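Local atomic coordinates of DNA polymerase (PDB entry 2PY5), a protein that replicates phage phi29 DNA by protein-primed, processive strand-displacement synthesis and carries a 3'-5' exonuclease for proofreading. Residues A492-L495 with I501-I504. The protein carries 2 engineered substitutions. Sequence-based numbering, arbitrary orientation.
Sequences AKYL and IQDI
Lys493 and Ile501 face each other as a hydrogen-bonded pair in the beta hairpin of strands 491-496 and 499-509, within the polymerization region; the two segments run antiparallel. Both backbone bonds of that pair are formed. Lys493 N donates to Ile501 O at 3.0 Å. In return, Ile501 N donates to Lys493 O at 2.9 Å. The neighbouring pair, Ala492 with Gln502, is non-hydrogen-bonded, its CA atoms 4.3 Å apart. Here Ala492 CA also lies 3.2 Å from Ile501 O as a CA-H...O contact. The small Ala492 CB rests against Gln502 CG at 3.9 Å.

On the sheet face of Ala492 and Gln502, Tyr494 reaches across the hairpin. Its CG lies anti to the carbonyl carbon (chi1 -64°), which points the ring along the strand toward the Ala492-Gln502 end and brings the hydroxyl to the Gln502 amide. There Gln502 NE2 donates to Tyr494 OH over 2.9 Å. Tyr494 OH lies close to the amide plane of Gln502, but the bond is bent (146° at the hydrogen). Ring and amide planes stand 77° apart. The stronger partner of this hydroxyl is His461 ND1. Tyr500, probably involved in binding template-primer structures, stacks on the Tyr494 ring. On the other face, Lys493 CB meets Ile501 CG1 at 4.1 Å, and Phe543 and Phe546 pack on Ile501.

The two bonds fix the hydroxyl end of the buried Tyr494, and the stack on Tyr500 probably limits the turning of the ring, consistent with a second-shell part in positioning Tyr500.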
loop_
_atom_site.group_PDB
_atom_site.type_symbol
_atom_site.label_atom_id
_atom_site.label_comp_id
_atom_site.label_asym_id
_atom_site.label_seq_id
_atom_site.Cartn_x
_atom_site.Cartn_y
_atom_site.Cartn_z
ATOM N N ALA F 492 14.461 2.065 -23.936
ATOM C CA ALA F 492 13.262 1.921 -23.123
ATOM C C ALA F 492 12.035 1.986 -24.027
ATOM O O ALA F 492 12.119 2.370 -25.193
ATOM C CB ALA F 492 13.209 2.996 -22.044
ATOM N N LYS F 493 10.901 1.556 -23.484
ATOM C CA LYS F 493 9.618 1.715 -24.137
ATOM C C LYS F 493 8.536 1.865 -23.073
ATOM O O LYS F 493 8.411 1.033 -22.165
ATOM C CB LYS F 493 9.302 0.554 -25.077
ATOM C CG LYS F 493 8.002 0.788 -25.884
ATOM C CD LYS F 493 7.664 -0.381 -26.787
ATOM C CE LYS F 493 8.394 -0.352 -28.121
ATOM N NZ LYS F 493 7.728 -1.287 -29.074
ATOM N N TYR F 494 7.812 2.979 -23.160
ATOM C CA TYR F 494 6.753 3.330 -22.220
ATOM C C TYR F 494 5.425 3.282 -22.966
ATOM O O TYR F 494 5.232 3.967 -23.970
ATOM C CB TYR F 494 6.960 4.746 -21.662
ATOM C CG TYR F 494 8.212 4.921 -20.832
ATOM C CD1 TYR F 494 9.468 5.027 -21.444
ATOM C CD2 TYR F 494 8.147 4.979 -19.450
ATOM C CE1 TYR F 494 10.635 5.198 -20.671
ATOM C CE2 TYR F 494 9.293 5.158 -18.678
ATOM C CZ TYR F 494 10.529 5.248 -19.298
ATOM O OH TYR F 494 11.667 5.412 -18.553
ATOM N N LEU F 495 4.516 2.438 -22.498
ATOM C CA LEU F 495 3.230 2.265 -23.175
ATOM C C LEU F 495 2.134 3.080 -22.512
ATOM O O LEU F 495 1.313 3.695 -23.195
ATOM C CB LEU F 495 2.842 0.793 -23.169
ATOM C CG LEU F 495 3.811 -0.184 -23.816
ATOM C CD1 LEU F 495 3.288 -1.604 -23.677
ATOM C CD2 LEU F 495 4.101 0.157 -25.286
ATOM N N ILE F 501 9.277 -0.728 -20.024
ATOM C CA ILE F 501 10.451 -1.580 -19.920
ATOM C C ILE F 501 11.692 -0.728 -20.133
ATOM O O ILE F 501 11.645 0.307 -20.813
ATOM C CB ILE F 501 10.442 -2.771 -20.920
ATOM C CG1 ILE F 501 10.320 -2.309 -22.383
ATOM C CG2 ILE F 501 9.304 -3.729 -20.589
ATOM C CD1 ILE F 501 10.264 -3.433 -23.403
ATOM N N GLN F 502 12.796 -1.165 -19.531
ATOM C CA GLN F 502 14.105 -0.545 -19.754
ATOM C C GLN F 502 15.192 -1.589 -19.835
ATOM O O GLN F 502 15.126 -2.615 -19.157
ATOM C CB GLN F 502 14.456 0.392 -18.598
ATOM C CG GLN F 502 13.472 1.542 -18.385
ATOM C CD GLN F 502 13.719 2.291 -17.104
ATOM O OE1 GLN F 502 14.259 1.740 -16.140
ATOM N NE2 GLN F 502 13.281 3.550 -17.065
ATOM N N ASP F 503 16.197 -1.319 -20.679
ATOM C CA ASP F 503 17.474 -2.057 -20.709
ATOM C C ASP F 503 18.458 -1.174 -19.933
ATOM O O ASP F 503 18.935 -0.157 -20.444
ATOM C CB ASP F 503 17.998 -2.242 -22.135
ATOM C CG ASP F 503 17.497 -3.519 -22.818
ATOM O OD1 ASP F 503 16.860 -4.365 -22.169
ATOM O OD2 ASP F 503 17.803 -3.679 -24.017
ATOM N N ILE F 504 18.722 -1.540 -18.687
ATOM C CA ILE F 504 19.476 -0.678 -17.758
ATOM C C ILE F 504 20.959 -1.061 -17.739
ATOM O O ILE F 504 21.300 -2.225 -17.625
ATOM C CB ILE F 504 18.887 -0.769 -16.331
ATOM C CG1 ILE F 504 17.444 -0.250 -16.322
ATOM C CG2 ILE F 504 19.759 -0.014 -15.331
ATOM C CD1 ILE F 504 16.716 -0.418 -14.966
#